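Cif (Cell cycle inhibiting factor) (PDB 3EFY) deamidates a glutamine of host NEDD8, abolishing cullin-RING ubiquitin ligase activity and inhibiting the host cell cycle, through the C-terminal part of the effector represented by this chain. Local coordinates at residues N15-M18 with K19-D23; E100-T104 with H105-T109; L130-I133 with A134-D138; D140-V143 with K144-R147. All coordinates share one frame; numbering follows the deposited sequence.

Interaction 1 (N15-M18 with K19-D23)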
loop_
_atom_site.group_PDB
_atom_site.type_symbol
_atom_site.label_atom_id
_atom_site.label_comp_id
_atom_site.label_asym_id
_atom_site.label_seq_id
_atom_site.Cartn_x
_atom_site.Cartn_y
_atom_site.Cartn_z
ATOM N N ASN A 15 3.898 -6.595 -7.274
ATOM C CA ASN A 15 3.329 -6.864 -5.961
ATOM C C ASN A 15 2.567 -5.672 -5.389
ATOM O O ASN A 15 1.527 -5.821 -4.758
ATOM C CB ASN A 15 4.455 -7.225 -4.991
ATOM C CG ASN A 15 5.143 -8.511 -5.321
ATOM O OD1 ASN A 15 4.690 -9.309 -6.146
ATOM N ND2 ASN A 15 6.262 -8.773 -4.597
ATOM N N ALA A 16 3.075 -4.454 -5.633
ATOM C CA ALA A 16 2.451 -3.254 -5.161
ATOM C C ALA A 16 1.096 -3.004 -5.853
ATOM O O ALA A 16 0.171 -2.520 -5.235
ATOM C CB ALA A 16 3.379 -2.081 -5.359
ATOM N N ILE A 17 1.033 -3.302 -7.127
ATOM C CA ILE A 17 -0.199 -3.210 -7.887
ATOM C C ILE A 17 -1.242 -4.201 -7.366
ATOM O O ILE A 17 -2.425 -3.828 -7.171
ATOM C CB ILE A 17 0.021 -3.392 -9.380
ATOM C CG1 ILE A 17 0.893 -2.278 -9.955
ATOM C CG2 ILE A 17 -1.349 -3.410 -10.103
ATOM C CD1 ILE A 17 1.421 -2.591 -11.309
ATOM N N MET A 18 -0.833 -5.433 -7.039
ATOM C CA MET A 18 -1.759 -6.377 -6.417
ATOM C C MET A 18 -2.324 -5.814 -5.108
ATOM O O MET A 18 -3.529 -5.938 -4.852
ATOM C CB MET A 18 -1.091 -7.735 -6.181
ATOM C CG MET A 18 -0.682 -8.432 -7.454
ATOM S SD MET A 18 -2.044 -8.880 -8.552
ATOM C CE MET A 18 -2.671 -10.373 -7.723
ATOM N N LYS A 19 -1.479 -5.182 -4.295
ATOM C CA LYS A 19 -1.952 -4.581 -3.031
ATOM C C LYS A 19 -2.994 -3.474 -3.316
ATOM O O LYS A 19 -4.024 -3.366 -2.616
ATOM C CB LYS A 19 -0.798 -4.009 -2.218
ATOM C CG LYS A 19 0.163 -5.081 -1.711
ATOM C CD LYS A 19 1.256 -4.454 -0.838
ATOM C CE LYS A 19 2.270 -5.514 -0.314
ATOM N NZ LYS A 19 3.508 -4.852 0.288
ATOM N N LEU A 20 -2.739 -2.669 -4.341
ATOM C CA LEU A 20 -3.694 -1.621 -4.718
ATOM C C LEU A 20 -5.043 -2.184 -5.078
ATOM O O LEU A 20 -6.086 -1.618 -4.729
ATOM C CB LEU A 20 -3.158 -0.766 -5.899
ATOM C CG LEU A 20 -2.052 0.205 -5.462
ATOM C CD1 LEU A 20 -1.444 0.861 -6.699
ATOM C CD2 LEU A 20 -2.563 1.307 -4.506
ATOM N N PHE A 21 -5.059 -3.285 -5.819
ATOM C CA PHE A 21 -6.343 -3.885 -6.206
ATOM C C PHE A 21 -7.067 -4.582 -5.073
ATOM O O PHE A 21 -8.294 -4.607 -5.059
ATOM C CB PHE A 21 -6.180 -4.871 -7.351
ATOM C CG PHE A 21 -6.159 -4.193 -8.718
ATOM C CD1 PHE A 21 -7.311 -4.000 -9.458
ATOM C CD2 PHE A 21 -4.992 -3.666 -9.238
ATOM C CE1 PHE A 21 -7.285 -3.337 -10.678
ATOM C CE2 PHE A 21 -4.979 -3.021 -10.437
ATOM C CZ PHE A 21 -6.115 -2.839 -11.172
ATOM N N LEU A 22 -6.316 -5.201 -4.181
ATOM C CA LEU A 22 -6.837 -6.211 -3.244
ATOM C C LEU A 22 -6.899 -5.858 -1.778
ATOM O O LEU A 22 -7.745 -6.427 -1.056
ATOM C CB LEU A 22 -6.043 -7.498 -3.392
ATOM C CG LEU A 22 -6.007 -8.079 -4.796
ATOM C CD1 LEU A 22 -5.057 -9.314 -4.926
ATOM C CD2 LEU A 22 -7.420 -8.468 -5.297
ATOM N N ASP A 23 -6.052 -4.952 -1.307
ATOM C CA ASP A 23 -5.989 -4.703 0.126
ATOM C C ASP A 23 -7.248 -4.012 0.625
ATOM O O ASP A 23 -7.773 -3.097 0.003
ATOM C CB ASP A 23 -4.776 -3.895 0.497
ATOM C CG ASP A 23 -3.469 -4.706 0.470
ATOM O OD1 ASP A 23 -3.501 -5.863 0.076
ATOM O OD2 ASP A 23 -2.422 -4.131 0.826
#
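Asn15, Ala16, Ile17 and Met18 present their carbonyl oxygens to the amides of Lys19, Leu20, Phe21 and Leu22. Four consecutive bonds from residue i+4 back to residue i identify 15-18 and 19-23 as the closing turns of alpha-helix 10-22, which starts at active-site Cys10, as in the papain-like (clan CA) proteases. The first three are fairly straight, but at Leu22 N to Met18 O the N-H...O angle drops to 134°, with the length kept at 3.0 Å. Asp23 N still reaches Lys19 O at 2.9 Å, although Asp23 is the first residue to leave helical backbone angles.

On the buried side, Ile17 and Phe21 lie alongside each other, pointing the same way. The CG2 branch of Ile17, anti to its own amide nitrogen, meets Phe21 CE2 at 3.7 Å. The ring also turns an edge to the main chain: Phe21 CD2 lies 3.3 Å from Ile17 O, which sits near the ring plane. Its other contacts include an edge-to-face arrangement with Tyr166. Met18, bent at chi2 (-63°) and again at chi3 (-78°), carries CE beside Leu22 CD1 at 3.8 Å, and both side chains pack on Val56 and Phe164 of the sheet.

Lys19 extends along a more accessible side of the helix toward the second subunit, where its NZ forms an intersubunit salt bridge with Asp23 of that other chain. The base of the Lys19 side chain packs against the preceding turn, with Lys19 CG 3.4 Å from Asn15 O.

Interaction 2 (E100-T104 with H105-T109)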
loop_
_atom_site.group_PDB
_atom_site.type_symbol
_atom_site.label_atom_id
_atom_site.label_comp_id
_atom_site.label_asym_id
_atom_site.label_seq_id
_atom_site.Cartn_x
_atom_site.Cartn_y
_atom_site.Cartn_z
ATOM N N GLU A 100 5.597 4.862 -14.724
ATOM C CA GLU A 100 4.956 6.138 -15.127
ATOM C C GLU A 100 4.790 6.264 -16.648
ATOM O O GLU A 100 3.718 6.630 -17.153
ATOM C CB GLU A 100 5.769 7.323 -14.579
ATOM C CG GLU A 100 5.220 8.652 -14.952
ATOM C CD GLU A 100 5.949 9.798 -14.284
ATOM O OE1 GLU A 100 7.089 9.625 -13.792
ATOM O OE2 GLU A 100 5.356 10.880 -14.264
ATOM N N ASP A 101 5.837 5.903 -17.371
ATOM C CA ASP A 101 5.851 6.014 -18.830
ATOM C C ASP A 101 4.907 5.016 -19.484
ATOM O O ASP A 101 4.093 5.388 -20.336
ATOM C CB ASP A 101 7.258 5.868 -19.344
ATOM C CG ASP A 101 8.172 6.997 -18.868
ATOM O OD1 ASP A 101 7.667 8.139 -18.630
ATOM O OD2 ASP A 101 9.379 6.722 -18.672
ATOM N N TRP A 102 4.962 3.751 -19.041
ATOM C CA TRP A 102 4.054 2.740 -19.546
ATOM C C TRP A 102 2.589 3.171 -19.320
ATOM O O TRP A 102 1.732 3.058 -20.227
ATOM C CB TRP A 102 4.349 1.388 -18.873
ATOM C CG TRP A 102 3.452 0.288 -19.335
ATOM C CD1 TRP A 102 2.382 -0.226 -18.635
ATOM C CD2 TRP A 102 3.454 -0.380 -20.606
ATOM N NE1 TRP A 102 1.776 -1.197 -19.379
ATOM C CE2 TRP A 102 2.394 -1.308 -20.599
ATOM C CE3 TRP A 102 4.236 -0.290 -21.766
ATOM C CZ2 TRP A 102 2.123 -2.122 -21.702
ATOM C CZ3 TRP A 102 4.001 -1.125 -22.821
ATOM C CH2 TRP A 102 2.953 -2.049 -22.796
ATOM N N MET A 103 2.278 3.619 -18.108
ATOM C CA MET A 103 0.890 3.822 -17.702
ATOM C C MET A 103 0.256 5.051 -18.358
ATOM O O MET A 103 -0.988 5.080 -18.555
ATOM C CB MET A 103 0.742 3.887 -16.197
ATOM C CG MET A 103 1.176 2.585 -15.498
ATOM S SD MET A 103 0.058 1.206 -15.891
ATOM C CE MET A 103 -1.295 1.621 -14.863
ATOM N N THR A 104 1.115 5.995 -18.717
ATOM C CA THR A 104 0.650 7.267 -19.325
ATOM C C THR A 104 0.659 7.216 -20.854
ATOM O O THR A 104 0.352 8.236 -21.519
ATOM C CB THR A 104 1.430 8.495 -18.734
ATOM O OG1 THR A 104 2.833 8.419 -18.979
ATOM C CG2 THR A 104 1.185 8.640 -17.223
ATOM N N HIS A 105 1.038 6.076 -21.424
ATOM C CA HIS A 105 1.096 5.887 -22.840
ATOM C C HIS A 105 0.364 4.561 -23.134
ATOM O O HIS A 105 -0.846 4.503 -23.058
ATOM C CB HIS A 105 2.552 6.061 -23.367
ATOM C CG HIS A 105 3.117 7.426 -23.071
ATOM N ND1 HIS A 105 3.801 7.704 -21.914
ATOM C CD2 HIS A 105 2.973 8.622 -23.713
ATOM C CE1 HIS A 105 4.109 8.993 -21.875
ATOM N NE2 HIS A 105 3.618 9.573 -22.958
ATOM N N LYS A 106 1.058 3.508 -23.411
ATOM C CA LYS A 106 0.445 2.323 -23.950
ATOM C C LYS A 106 -0.584 1.608 -23.064
ATOM O O LYS A 106 -1.551 1.044 -23.561
ATOM C CB LYS A 106 1.554 1.385 -24.362
ATOM C CG LYS A 106 1.116 0.219 -25.188
ATOM C CD LYS A 106 2.241 -0.284 -26.026
ATOM C CE LYS A 106 1.959 -1.619 -26.646
ATOM N NZ LYS A 106 3.015 -1.985 -27.645
ATOM N N ALA A 107 -0.412 1.645 -21.743
ATOM C CA ALA A 107 -1.275 0.880 -20.850
ATOM C C ALA A 107 -2.749 1.267 -20.916
ATOM O O ALA A 107 -3.552 0.428 -20.641
ATOM C CB ALA A 107 -0.826 1.008 -19.387
ATOM N N LEU A 108 -3.100 2.498 -21.298
ATOM C CA LEU A 108 -4.527 2.839 -21.225
ATOM C C LEU A 108 -5.363 2.330 -22.383
ATOM O O LEU A 108 -6.596 2.337 -22.317
ATOM C CB LEU A 108 -4.772 4.321 -20.952
ATOM C CG LEU A 108 -4.432 4.705 -19.503
ATOM C CD1 LEU A 108 -4.817 6.112 -19.274
ATOM C CD2 LEU A 108 -5.067 3.800 -18.450
ATOM N N THR A 109 -4.702 1.793 -23.395
ATOM C CA THR A 109 -5.420 1.081 -24.455
ATOM C C THR A 109 -5.636 -0.381 -24.089
ATOM O O THR A 109 -4.656 -1.101 -23.847
ATOM C CB THR A 109 -4.627 1.208 -25.746
ATOM O OG1 THR A 109 -4.602 2.612 -26.090
ATOM C CG2 THR A 109 -5.296 0.461 -26.917
#
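Trp102 carries Lys106 on one ring face. Lys106 CB stands 4.0 Å from the centroid of the six-membered ring and 20° off its normal, a CH-pi contact, and the amide nitrogen of Ala107 lies over the same face, likewise offset toward the rim. The pyrrole side meets the methyl of Ala107, with Trp102 NE1 3.4 Å from Ala107 CB. The second flat group, the His105 imidazole, has Thr104 O over one face. At its edge ND1 donates to Asp101 O at 2.8 Å, with the acceptor only 2° out of the ring plane and the bond directed at a carbonyl lone pair.

The backbone places both rings where helix 99-103 ends and a short 3-10 segment follows. Trp102 O receives Ala107 N, five residues on, in a nearly straight bond of 3.0 Å, and a weak one from His105 N, while Met103 O is buried without a modelled partner. Thr104, with OG1 between its own N and C (chi1 61°), folds the hydroxyl back onto Glu100 O at 2.7 Å; Thr104 N reaches that oxygen from the other face of its plane.

The in-plane ND1 bond to Asp101 O probably limits rotation of the imidazole, so that a side chain serves a carbonyl of the last turn. With its indole N-H bonded to Leu84 O and a face covered by Lys106, the Trp102 ring is probably held in place against active-site Gln86.

Interaction 3 (L130-I133 with A134-D138); sequences LEQI and ATLFD
Leu130 to Ile133 and Ala134 to Phe137 are joined first by main-chain hydrogen bonds, those of alpha-helix 130-137. Ala134 N to Leu130 O is short and nearly straight (2.9 Å, N-H...O angle 169°). Leu136 N to Gln132 O is longer, at 3.2 Å, and the same amide makes a weak second bond to Ile133 O. Phe137 N reaches Ile133 O at 2.9 Å, and Asp138 N still bonds Ala134 O at 3.1 Å, although Asp138 is the first residue outside helical backbone angles.

Among the side chains, one polar approach returns to the preceding turn: Thr135 OG1 lies 3.0 Å from Glu131 O. A chi1 of -67° sets the hydroxyl anti to the carbonyl carbon and beside the backbone N, which turns it back along the helix, though this proton has another acceptor in range.

The apolar contact is between Ile133 and Phe137, whose side chains slant across one another. The CG2 branch of Ile133 approaches Phe137 CD2 at 4.0 Å, and the ring edge also borders Ile133 O, 3.4 Å from Phe137 CD2. Tyr68 and Tyr119 make edge-to-face contacts with this ring.

Beyond the last turn, Asp138 OD1 forms a salt bridge with Arg95, while Lys106 NZ bonds Thr135 O and Asp138 O, a positive group where the helix dipole would probably welcome one. Phe137 O accepts a hydrogen bond from Gln86 NE2, so the helix end probably helps to position the carboxamide of this active-site residue.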
loop_
_atom_site.group_PDB
_atom_site.type_symbol
_atom_site.label_atom_id
_atom_site.label_comp_id
_atom_site.label_asym_id
_atom_site.label_seq_id
_atom_site.Cartn_x
_atom_site.Cartn_y
_atom_site.Cartn_z
ATOM N N LEU A 130 9.089 -12.662 -31.716
ATOM C CA LEU A 130 9.535 -11.350 -31.263
ATOM C C LEU A 130 8.552 -10.231 -31.577
ATOM O O LEU A 130 8.438 -9.262 -30.805
ATOM C CB LEU A 130 10.920 -10.996 -31.820
ATOM C CG LEU A 130 12.151 -11.658 -31.213
ATOM C CD1 LEU A 130 13.385 -11.160 -31.977
ATOM C CD2 LEU A 130 12.295 -11.381 -29.695
ATOM N N GLU A 131 7.817 -10.342 -32.689
ATOM C CA GLU A 131 6.822 -9.350 -32.988
ATOM C C GLU A 131 5.718 -9.409 -31.929
ATOM O O GLU A 131 5.243 -8.373 -31.511
ATOM C CB GLU A 131 6.234 -9.511 -34.396
ATOM C CG GLU A 131 7.258 -9.287 -35.525
ATOM C CD GLU A 131 7.657 -7.830 -35.761
ATOM O OE1 GLU A 131 7.163 -6.911 -35.061
ATOM O OE2 GLU A 131 8.498 -7.601 -36.673
ATOM N N GLN A 132 5.368 -10.624 -31.533
ATOM C CA GLN A 132 4.320 -10.869 -30.506
ATOM C C GLN A 132 4.752 -10.205 -29.174
ATOM O O GLN A 132 4.007 -9.470 -28.553
ATOM C CB GLN A 132 4.128 -12.353 -30.352
ATOM C CG GLN A 132 3.177 -12.759 -29.282
ATOM C CD GLN A 132 2.931 -14.250 -29.254
ATOM O OE1 GLN A 132 3.861 -15.078 -29.184
ATOM N NE2 GLN A 132 1.655 -14.607 -29.300
ATOM N N ILE A 133 6.004 -10.422 -28.798
ATOM C CA ILE A 133 6.552 -9.859 -27.539
ATOM C C ILE A 133 6.615 -8.350 -27.594
ATOM O O ILE A 133 6.209 -7.653 -26.671
ATOM C CB ILE A 133 7.945 -10.475 -27.215
ATOM C CG1 ILE A 133 7.846 -11.956 -26.938
ATOM C CG2 ILE A 133 8.643 -9.748 -26.019
ATOM C CD1 ILE A 133 9.203 -12.638 -26.870
ATOM N N ALA A 134 7.102 -7.783 -28.705
ATOM C CA ALA A 134 7.117 -6.331 -28.822
ATOM C C ALA A 134 5.765 -5.692 -28.794
ATOM O O ALA A 134 5.575 -4.641 -28.176
ATOM C CB ALA A 134 7.841 -5.892 -30.098
ATOM N N THR A 135 4.794 -6.311 -29.457
ATOM C CA THR A 135 3.426 -5.788 -29.491
ATOM C C THR A 135 2.799 -5.713 -28.099
ATOM O O THR A 135 2.155 -4.751 -27.756
ATOM C CB THR A 135 2.534 -6.582 -30.418
ATOM O OG1 THR A 135 2.992 -6.369 -31.773
ATOM C CG2 THR A 135 1.098 -6.109 -30.336
ATOM N N LEU A 136 3.104 -6.706 -27.284
ATOM C CA LEU A 136 2.555 -6.763 -25.918
ATOM C C LEU A 136 3.324 -5.899 -24.909
ATOM O O LEU A 136 2.713 -5.242 -24.068
ATOM C CB LEU A 136 2.503 -8.206 -25.430
ATOM C CG LEU A 136 1.443 -9.080 -26.123
ATOM C CD1 LEU A 136 1.671 -10.581 -25.860
ATOM C CD2 LEU A 136 0.020 -8.589 -25.674
ATOM N N PHE A 137 4.667 -5.923 -24.986
ATOM C CA PHE A 137 5.465 -5.454 -23.855
ATOM C C PHE A 137 6.298 -4.192 -24.109
ATOM O O PHE A 137 6.674 -3.516 -23.164
ATOM C CB PHE A 137 6.407 -6.562 -23.366
ATOM C CG PHE A 137 5.694 -7.784 -22.820
ATOM C CD1 PHE A 137 5.149 -7.750 -21.546
ATOM C CD2 PHE A 137 5.592 -8.941 -23.565
ATOM C CE1 PHE A 137 4.443 -8.869 -21.057
ATOM C CE2 PHE A 137 4.926 -10.037 -23.077
ATOM C CZ PHE A 137 4.339 -9.989 -21.820
ATOM N N ASP A 138 6.600 -3.904 -25.389
ATOM C CA ASP A 138 7.414 -2.720 -25.710
ATOM C C ASP A 138 6.571 -1.446 -25.866
ATOM O O ASP A 138 5.544 -1.446 -26.525
ATOM C CB ASP A 138 8.288 -2.987 -26.936
ATOM C CG ASP A 138 9.348 -1.888 -27.115
ATOM O OD1 ASP A 138 10.340 -1.871 -26.355
ATOM O OD2 ASP A 138 9.091 -0.957 -27.905
#

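Interaction 4 (D140-V143 with K144-R147)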
loop_
_atom_site.group_PDB
_atom_site.type_symbol
_atom_site.label_atom_id
_atom_site.label_comp_id
_atom_site.label_asym_id
_atom_site.label_seq_id
_atom_site.Cartn_x
_atom_site.Cartn_y
_atom_site.Cartn_z
ATOM N N ASP A 140 6.870 1.149 -27.572
ATOM C CA ASP A 140 6.758 1.546 -28.978
ATOM C C ASP A 140 6.400 0.392 -29.914
ATOM O O ASP A 140 6.313 0.571 -31.146
ATOM C CB ASP A 140 8.093 2.168 -29.453
ATOM C CG ASP A 140 8.452 3.444 -28.738
ATOM O OD1 ASP A 140 7.545 4.248 -28.406
ATOM O OD2 ASP A 140 9.685 3.661 -28.532
ATOM N N GLY A 141 6.241 -0.814 -29.394
ATOM C CA GLY A 141 6.095 -2.004 -30.202
ATOM C C GLY A 141 7.273 -2.325 -31.093
ATOM O O GLY A 141 7.097 -2.894 -32.176
ATOM N N ASN A 142 8.474 -1.977 -30.638
ATOM C CA ASN A 142 9.663 -2.003 -31.494
ATOM C C ASN A 142 10.497 -3.254 -31.284
ATOM O O ASN A 142 11.192 -3.401 -30.269
ATOM C CB ASN A 142 10.472 -0.733 -31.254
ATOM C CG ASN A 142 11.655 -0.608 -32.236
ATOM O OD1 ASN A 142 11.950 -1.539 -32.979
ATOM N ND2 ASN A 142 12.308 0.549 -32.228
ATOM N N VAL A 143 10.437 -4.182 -32.242
ATOM C CA VAL A 143 11.125 -5.446 -32.141
ATOM C C VAL A 143 12.667 -5.270 -32.063
ATOM O O VAL A 143 13.348 -6.073 -31.425
ATOM C CB VAL A 143 10.713 -6.393 -33.298
ATOM C CG1 VAL A 143 11.247 -5.872 -34.635
ATOM C CG2 VAL A 143 11.248 -7.789 -33.074
ATOM N N LYS A 144 13.182 -4.195 -32.652
ATOM C CA LYS A 144 14.632 -3.950 -32.620
ATOM C C LYS A 144 15.147 -3.633 -31.234
ATOM O O LYS A 144 16.364 -3.693 -31.011
ATOM C CB LYS A 144 15.040 -2.825 -33.569
ATOM C CG LYS A 144 14.703 -3.143 -35.008
ATOM C CD LYS A 144 15.209 -2.079 -35.926
ATOM C CE LYS A 144 14.891 -2.419 -37.379
ATOM N NZ LYS A 144 15.085 -1.201 -38.244
ATOM N N MET A 145 14.263 -3.279 -30.298
ATOM C CA MET A 145 14.701 -2.998 -28.926
ATOM C C MET A 145 14.805 -4.236 -28.051
ATOM O O MET A 145 15.294 -4.137 -26.915
ATOM C CB MET A 145 13.808 -1.966 -28.251
ATOM C CG MET A 145 13.760 -0.600 -28.879
ATOM S SD MET A 145 15.398 0.117 -28.639
ATOM C CE MET A 145 16.015 -0.060 -30.294
ATOM N N LEU A 146 14.340 -5.387 -28.528
ATOM C CA LEU A 146 14.363 -6.604 -27.757
ATOM C C LEU A 146 15.673 -7.311 -27.911
ATOM O O LEU A 146 16.393 -7.108 -28.902
ATOM C CB LEU A 146 13.271 -7.559 -28.196
ATOM C CG LEU A 146 11.869 -6.975 -28.087
ATOM C CD1 LEU A 146 10.901 -8.063 -28.600
ATOM C CD2 LEU A 146 11.473 -6.526 -26.662
ATOM N N ARG A 147 15.974 -8.139 -26.942
ATOM C CA ARG A 147 17.154 -8.997 -26.974
ATOM C C ARG A 147 16.750 -10.458 -26.805
ATOM O O ARG A 147 16.666 -10.964 -25.684
ATOM C CB ARG A 147 18.126 -8.560 -25.894
ATOM C CG ARG A 147 18.792 -7.188 -26.200
ATOM C CD ARG A 147 19.882 -6.888 -25.226
ATOM N NE ARG A 147 20.552 -5.635 -25.560
ATOM C CZ ARG A 147 21.506 -5.091 -24.813
ATOM N NH1 ARG A 147 21.931 -5.687 -23.710
ATOM N NH2 ARG A 147 22.037 -3.945 -25.183
HETATM O O HOH W 1 15.457 -7.701 -31.983
#
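An Asx turn at Asn142 opens a short 3-10 turn in the loop between helix 130-137 and strand 159-166. Asn142 OD1 accepts the amide of Lys144 at 2.9 Å, with the donor 41° above the carboxamide plane and hence not on a lone pair. The side chain gets there because CG is anti to the backbone N (chi1 -173°), which swings the carboxamide forward across the start of the turn. Its oxygen also borders the Lys144 side chain, with OD1 3.4 Å from Lys144 CB, whereas the amide nitrogen lies beside Met145, whose CG is 3.8 Å from Asn142 ND2.

Two successive backbone bonds of the i to i+3 kind follow. Met145 N reaches Asn142 O at 3.1 Å, and Leu146 N reaches Val143 O at the same length; in both cases the donor stands well above the carbonyl plane, consistent with the tight winding of a 3-10 turn. A water lies 2.7 Å from Val143 O and, more distantly, near Leu146 O, so it can bridge the two carbonyls, although its protons have further acceptors to choose from.

The apolar contribution within the turn is slight. Val143 CG2 comes only to 4.5 Å of Leu146 CD1, but both side chains turn onto helix 130-137, where each packs on Leu130. Arg147 then pairs its backbone with Val93. The arrangement is an Asx turn leading into a short 3-10 segment of two successive i to i+3 bonds, on the surface loop after helix 130-137.

In the fold
The four contacts follow one another along the chain in numerical order. Interaction 1, on helix 10-22, and interaction 2, at the end of helix 99-103, lie with their centres 18 Å apart, do not touch, and both meet the second subunit. Interactions 3 and 4 sit across the chain's centre from interaction 1, about 25 and 29 Å from it between centres. They are close neighbours, their centres about 7 Å apart, with Leu130 and Ala134 resting on the loop 140-147. Interaction 2 joins this group through Trp102, which packs on the carbonyls of Leu136 and Phe137. Interactions 2 and 3 both border Gln86, and Phe137 also lies near His66, while helix 10-22 packs on strands 54-61, 66-72 and 159-166 of the antiparallel sheet.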